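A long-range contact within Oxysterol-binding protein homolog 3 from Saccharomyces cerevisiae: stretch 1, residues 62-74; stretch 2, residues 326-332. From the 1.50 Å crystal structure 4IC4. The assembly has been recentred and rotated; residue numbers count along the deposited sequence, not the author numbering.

Stretch 1 62-74: PVTSNEPISILQL
Stretch 2 (326-332) DIRAYEE

An aromatic residue on a helix can fasten a distant, irregular segment by combining apolar contact through its ring with one hydrogen bond from its hydroxyl. Oxysterol-binding protein homolog 3 offers a compact example, in which residues at least 254 positions apart in sequence bury 426 Å² between them. Stretch 2 is the last part of a helix, residues 326-331, with phi/psi near -65/-42; Glu332 (-85/9) is the first to leave it. Stretch 1 is less regular: a 3-10 segment from Val63 to Ser65 (-61/-21, -71/-13 and -84/-5), extended Asn66 (-102/166) and Glu67 (-112/156), a corner at Pro68 (-72/50) and Ile69 (-150/161), extended Ser70 (-95/169), and a helix starting at Ile71. The register is set where Pro68 CA lies 5.2 Å from Glu331 CA.

Tyr330 dominates the contact. Its CA-to-CB bond points toward stretch 1, and chi1 -171° (t) with chi2 62° extends the ring along the 3-10 segment and the extended residues after it. There its OH donates to Asn66 O at 2.7 Å, satisfying a backbone carbonyl with a side-chain donor. Val63 O lies over one ring face, 3.2 Å from Tyr330 CZ, while still accepting from Asn66 N at 3.1 Å. With chi1 71° (p), Val63 also places CG2 over the ring, 4.1 Å from the Tyr330 centroid and 26° off its normal, a CH-pi contact. Pro68 N meets the ring edge, 4.0 Å from Tyr330 CD2.

Pro68, with a C-gamma endo ring, points toward the helix and packs its CB 4.1 Å from Tyr330 CD2 and 3.8 Å from Glu331 CB. The CA-to-CB bond of Glu331 points sideways, and the chain continues extended (t, t: 176°, -175°) with chi3 -75°. Its OE2 forms a salt bridge with Arg328 NH1 at 2.9 Å, one turn back; Arg328 (t, p, p) curls to reach it, although the hydrogen bond within the pair is weak. A water bridges the stretches, 2.8 Å from both Pro68 O and Glu331 OE1.

Ile327, one turn before Glu331, has chi1 -60° (m) and chi2 -175° (t). Its CA-to-CB bond points sideways, but its end comes nearer: CG2 lies 3.4 Å from Pro68 O and CD1 3.9 Å from Ser70 CB. Ser70 is the N-cap of the following helix. Its p rotamer (73°) turns OG to accept a weak bond from Gln73 N at 3.4 Å, while Gln73 (m, t, chi3 -52°) folds back so that OE1 accepts from Ser70 N at 2.8 Å.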

ATOM      1  N   PRO A  62     -18.961  -0.481 -10.097  1.00 22.04           N
ATOM      2  CA  PRO A  62     -19.087   0.840 -10.713  1.00 20.85           C
ATOM      3  C   PRO A  62     -17.905   1.673 -10.236  1.00 19.23           C
ATOM      4  O   PRO A  62     -17.358   1.421  -9.158  1.00 19.15           O
ATOM      5  CB  PRO A  62     -20.421   1.343 -10.170  1.00 22.03           C
ATOM      6  CG  PRO A  62     -20.479   0.717  -8.816  1.00 23.48           C
ATOM      7  CD  PRO A  62     -20.010  -0.693  -9.087  1.00 23.60           C
ATOM      8  N   VAL A  63     -17.505   2.657 -11.029  1.00 18.47           N
ATOM      9  CA  VAL A  63     -16.372   3.498 -10.664  1.00 17.70           C
ATOM     10  C   VAL A  63     -16.617   4.249  -9.350  1.00 17.68           C
ATOM     11  O   VAL A  63     -15.676   4.679  -8.685  1.00 16.92           O
ATOM     12  CB  VAL A  63     -16.050   4.511 -11.790  1.00 17.89           C
ATOM     13  CG1 VAL A  63     -17.130   5.579 -11.865  1.00 17.77           C
ATOM     14  CG2 VAL A  63     -14.684   5.129 -11.558  1.00 18.06           C
ATOM     15  N   THR A  64     -17.883   4.390  -8.969  1.00 14.78           N
ATOM     16  CA  THR A  64     -18.226   5.089  -7.736  1.00 15.91           C
ATOM     17  C   THR A  64     -17.839   4.295  -6.488  1.00 14.63           C
ATOM     18  O   THR A  64     -17.834   4.834  -5.378  1.00 15.73           O
ATOM     19  CB  THR A  64     -19.728   5.411  -7.688  1.00 14.60           C
ATOM     20  OG1 THR A  64     -20.475   4.222  -7.965  1.00 15.46           O
ATOM     21  CG2 THR A  64     -20.071   6.489  -8.708  1.00 15.03           C
ATOM     22  N   SER A  65     -17.518   3.015  -6.672  1.00 14.23           N
ATOM     23  CA  SER A  65     -17.102   2.160  -5.563  1.00 13.81           C
ATOM     24  C   SER A  65     -15.610   2.345  -5.299  1.00 13.41           C
ATOM     25  O   SER A  65     -15.067   1.789  -4.346  1.00 12.51           O
ATOM     26  CB  SER A  65     -17.354   0.687  -5.889  1.00 16.38           C
ATOM     27  OG  SER A  65     -18.730   0.419  -6.095  1.00 21.85           O
ATOM     28  N   ASN A  66     -14.954   3.126  -6.150  1.00 12.92           N
ATOM     29  CA  ASN A  66     -13.519   3.360  -6.023  1.00 12.14           C
ATOM     30  C   ASN A  66     -13.145   4.700  -5.399  1.00 12.31           C
ATOM     31  O   ASN A  66     -13.977   5.600  -5.252  1.00 11.58           O
ATOM     32  CB  ASN A  66     -12.860   3.312  -7.409  1.00 14.54           C
ATOM     33  CG  ASN A  66     -12.958   1.954  -8.066  1.00 16.20           C
ATOM     34  OD1 ASN A  66     -13.055   1.858  -9.292  1.00 20.47           O
ATOM     35  ND2 ASN A  66     -12.915   0.900  -7.270  1.00 19.32           N
ATOM     36  N   GLU A  67     -11.872   4.797  -5.022  1.00  9.79           N
ATOM     37  CA  GLU A  67     -11.274   6.029  -4.527  1.00 10.46           C
ATOM     38  C   GLU A  67     -10.306   6.320  -5.682  1.00  9.68           C
ATOM     39  O   GLU A  67      -9.911   5.398  -6.404  1.00  9.94           O
ATOM     40  CB  GLU A  67     -10.543   5.820  -3.195  1.00 11.23           C
ATOM     41  CG  GLU A  67      -9.572   4.665  -3.158  1.00 11.36           C
ATOM     42  CD  GLU A  67      -8.915   4.510  -1.799  1.00 13.26           C
ATOM     43  OE1 GLU A  67      -9.424   5.100  -0.821  1.00 14.91           O
ATOM     44  OE2 GLU A  67      -7.899   3.792  -1.708  1.00 13.75           O
ATOM     45  N   PRO A  68      -9.917   7.587  -5.878  1.00  9.88           N
ATOM     46  CA  PRO A  68      -9.017   7.949  -6.978  1.00  8.98           C
ATOM     47  C   PRO A  68      -7.535   7.579  -6.975  1.00  7.97           C
ATOM     48  O   PRO A  68      -6.684   8.430  -7.220  1.00  8.68           O
ATOM     49  CB  PRO A  68      -9.242   9.455  -7.119  1.00 10.42           C
ATOM     50  CG  PRO A  68      -9.475   9.877  -5.713  1.00 10.62           C
ATOM     51  CD  PRO A  68     -10.376   8.789  -5.157  1.00 10.15           C
ATOM     52  N   ILE A  69      -7.234   6.314  -6.705  1.00  8.81           N
ATOM     53  CA  ILE A  69      -5.856   5.814  -6.761  1.00  7.62           C
ATOM     54  C   ILE A  69      -5.914   4.339  -7.149  1.00  7.47           C
ATOM     55  O   ILE A  69      -6.968   3.705  -7.042  1.00  9.74           O
ATOM     56  CB  ILE A  69      -5.074   5.931  -5.409  1.00  8.00           C
ATOM     57  CG1 ILE A  69      -5.779   5.141  -4.308  1.00  9.83           C
ATOM     58  CG2 ILE A  69      -4.867   7.393  -5.039  1.00  7.68           C
ATOM     59  CD1 ILE A  69      -4.916   4.967  -3.069  1.00  9.61           C
ATOM     60  N   SER A  70      -4.795   3.799  -7.626  1.00  7.16           N
ATOM     61  CA  SER A  70      -4.735   2.388  -8.005  1.00  7.41           C
ATOM     62  C   SER A  70      -4.197   1.581  -6.828  1.00  6.60           C
ATOM     63  O   SER A  70      -3.699   2.151  -5.855  1.00  7.93           O
ATOM     64  CB  SER A  70      -3.812   2.189  -9.211  1.00  8.47           C
ATOM     65  OG  SER A  70      -2.452   2.327  -8.831  1.00  8.64           O
ATOM     66  N   ILE A  71      -4.283   0.257  -6.911  1.00  7.23           N
ATOM     67  CA  ILE A  71      -3.780  -0.568  -5.815  1.00  7.40           C
ATOM     68  C   ILE A  71      -2.272  -0.380  -5.650  1.00  7.54           C
ATOM     69  O   ILE A  71      -1.751  -0.463  -4.539  1.00  7.07           O
ATOM     70  CB  ILE A  71      -4.092  -2.063  -6.037  1.00  8.23           C
ATOM     71  CG1 ILE A  71      -5.608  -2.271  -6.058  1.00 11.07           C
ATOM     72  CG2 ILE A  71      -3.459  -2.902  -4.919  1.00 10.34           C
ATOM     73  CD1 ILE A  71      -6.027  -3.711  -6.279  1.00 12.46           C
ATOM     74  N   LEU A  72      -1.565  -0.125  -6.748  1.00  5.66           N
ATOM     75  CA  LEU A  72      -0.125   0.096  -6.653  1.00  6.10           C
ATOM     76  C   LEU A  72       0.129   1.325  -5.785  1.00  6.88           C
ATOM     77  O   LEU A  72       1.057   1.345  -4.974  1.00  7.67           O
ATOM     78  CB  LEU A  72       0.484   0.314  -8.040  1.00  7.03           C
ATOM     79  CG  LEU A  72       0.434  -0.871  -9.008  1.00  8.36           C
ATOM     80  CD1 LEU A  72       0.943  -0.430 -10.379  1.00  9.95           C
ATOM     81  CD2 LEU A  72       1.272  -2.018  -8.467  1.00 11.20           C
ATOM     82  N   GLN A  73      -0.702   2.350  -5.956  1.00  6.86           N
ATOM     83  CA  GLN A  73      -0.564   3.566  -5.167  1.00  6.42           C
ATOM     84  C   GLN A  73      -0.936   3.300  -3.701  1.00  6.88           C
ATOM     85  O   GLN A  73      -0.266   3.785  -2.786  1.00  7.53           O
ATOM     86  CB  GLN A  73      -1.420   4.682  -5.784  1.00  6.13           C
ATOM     87  CG  GLN A  73      -0.864   5.124  -7.143  1.00  7.98           C
ATOM     88  CD  GLN A  73      -1.768   6.072  -7.904  1.00  8.06           C
ATOM     89  OE1 GLN A  73      -2.951   5.796  -8.111  1.00  8.14           O
ATOM     90  NE2 GLN A  73      -1.205   7.193  -8.349  1.00  7.38           N
ATOM     91  N   LEU A  74      -1.986   2.513  -3.475  1.00  6.84           N
ATOM     92  CA  LEU A  74      -2.400   2.181  -2.113  1.00  7.26           C
ATOM     93  C   LEU A  74      -1.276   1.482  -1.351  1.00  7.34           C
ATOM     94  O   LEU A  74      -0.938   1.864  -0.231  1.00  8.74           O
ATOM     95  CB  LEU A  74      -3.621   1.258  -2.123  1.00  7.78           C
ATOM     96  CG  LEU A  74      -3.930   0.643  -0.751  1.00  8.44           C
ATOM     97  CD1 LEU A  74      -4.403   1.729   0.196  1.00 11.72           C
ATOM     98  CD2 LEU A  74      -4.990  -0.442  -0.884  1.00 10.31           C
ATOM     99  N   ASP A 326      -9.283   6.968 -16.417  1.00  9.52           N
ATOM    100  CA  ASP A 326     -10.441   6.752 -15.568  1.00  9.96           C
ATOM    101  C   ASP A 326     -10.174   7.276 -14.161  1.00  9.96           C
ATOM    102  O   ASP A 326     -11.023   7.948 -13.570  1.00 11.10           O
ATOM    103  CB  ASP A 326     -10.845   5.269 -15.554  1.00 10.95           C
ATOM    104  CG  ASP A 326      -9.690   4.321 -15.246  1.00  9.30           C
ATOM    105  OD1 ASP A 326      -8.504   4.724 -15.259  1.00  9.40           O
ATOM    106  OD2 ASP A 326      -9.990   3.132 -15.008  1.00 10.63           O
ATOM    107  N   ILE A 327      -8.988   6.999 -13.634  1.00  8.75           N
ATOM    108  CA  ILE A 327      -8.645   7.479 -12.305  1.00  9.04           C
ATOM    109  C   ILE A 327      -8.601   9.009 -12.302  1.00  9.12           C
ATOM    110  O   ILE A 327      -9.095   9.649 -11.372  1.00  9.64           O
ATOM    111  CB  ILE A 327      -7.272   6.939 -11.838  1.00  7.99           C
ATOM    112  CG1 ILE A 327      -7.299   5.405 -11.790  1.00  7.95           C
ATOM    113  CG2 ILE A 327      -6.922   7.529 -10.467  1.00 10.99           C
ATOM    114  CD1 ILE A 327      -6.029   4.769 -11.217  1.00  7.19           C
ATOM    115  N   ARG A 328      -8.024   9.594 -13.351  1.00  8.94           N
ATOM    116  CA  ARG A 328      -7.916  11.048 -13.440  1.00  8.94           C
ATOM    117  C   ARG A 328      -9.277  11.727 -13.553  1.00 10.28           C
ATOM    118  O   ARG A 328      -9.550  12.698 -12.849  1.00 11.05           O
ATOM    119  CB  ARG A 328      -7.043  11.453 -14.633  1.00 10.05           C
ATOM    120  CG  ARG A 328      -6.777  12.952 -14.717  1.00  9.95           C
ATOM    121  CD  ARG A 328      -5.965  13.432 -13.526  1.00  9.99           C
ATOM    122  NE  ARG A 328      -4.670  12.763 -13.472  1.00  9.45           N
ATOM    123  CZ  ARG A 328      -3.847  12.794 -12.429  1.00  9.02           C
ATOM    124  NH1 ARG A 328      -4.177  13.465 -11.333  1.00 13.02           N
ATOM    125  NH2 ARG A 328      -2.690  12.152 -12.480  1.00 10.75           N
ATOM    126  N   ALA A 329     -10.126  11.215 -14.436  1.00 11.17           N
ATOM    127  CA  ALA A 329     -11.451  11.791 -14.617  1.00 11.98           C
ATOM    128  C   ALA A 329     -12.246  11.699 -13.317  1.00 12.57           C
ATOM    129  O   ALA A 329     -12.938  12.645 -12.935  1.00 13.78           O
ATOM    130  CB  ALA A 329     -12.184  11.069 -15.740  1.00 12.67           C
ATOM    131  N   TYR A 330     -12.130  10.562 -12.635  1.00 12.21           N
ATOM    132  CA  TYR A 330     -12.832  10.332 -11.376  1.00 11.92           C
ATOM    133  C   TYR A 330     -12.327  11.300 -10.310  1.00 12.50           C
ATOM    134  O   TYR A 330     -13.112  11.869  -9.549  1.00 12.71           O
ATOM    135  CB  TYR A 330     -12.608   8.889 -10.911  1.00 11.60           C
ATOM    136  CG  TYR A 330     -13.459   8.468  -9.734  1.00 14.51           C
ATOM    137  CD1 TYR A 330     -14.850   8.439  -9.830  1.00 13.98           C
ATOM    138  CD2 TYR A 330     -12.873   8.061  -8.536  1.00 12.80           C
ATOM    139  CE1 TYR A 330     -15.638   8.009  -8.764  1.00 14.31           C
ATOM    140  CE2 TYR A 330     -13.650   7.631  -7.462  1.00 13.73           C
ATOM    141  CZ  TYR A 330     -15.031   7.605  -7.585  1.00 14.82           C
ATOM    142  OH  TYR A 330     -15.798   7.152  -6.537  1.00 14.12           O
ATOM    143  N   GLU A 331     -11.012  11.480 -10.261  1.00 11.49           N
ATOM    144  CA  GLU A 331     -10.406  12.382  -9.292  1.00 12.10           C
ATOM    145  C   GLU A 331     -10.952  13.791  -9.487  1.00 13.04           C
ATOM    146  O   GLU A 331     -11.249  14.494  -8.519  1.00 14.59           O
ATOM    147  CB  GLU A 331      -8.881  12.393  -9.460  1.00 10.91           C
ATOM    148  CG  GLU A 331      -8.158  13.386  -8.560  1.00 14.30           C
ATOM    149  CD  GLU A 331      -6.666  13.454  -8.835  1.00 13.62           C
ATOM    150  OE1 GLU A 331      -5.931  12.521  -8.439  1.00 13.57           O
ATOM    151  OE2 GLU A 331      -6.225  14.443  -9.455  1.00 15.51           O
ATOM    152  N   GLU A 332     -11.102  14.192 -10.745  1.00 14.59           N
ATOM    153  CA  GLU A 332     -11.583  15.533 -11.058  1.00 16.03           C
ATOM    154  C   GLU A 332     -13.103  15.673 -11.078  1.00 16.74           C
ATOM    155  O   GLU A 332     -13.630  16.700 -11.502  1.00 19.01           O
ATOM    156  CB  GLU A 332     -10.975  15.996 -12.385  1.00 17.24           C
ATOM    157  CG  GLU A 332      -9.469  15.789 -12.422  1.00 19.85           C
ATOM    158  CD  GLU A 332      -8.787  16.412 -13.623  1.00 20.15           C
ATOM    159  OE1 GLU A 332      -9.426  16.522 -14.691  1.00 22.92           O
ATOM    160  OE2 GLU A 332      -7.597  16.773 -13.498  1.00 21.92           O
TER
HETATM  161  O   HOH W   1      -6.084  10.905  -6.155  1.00 10.17           O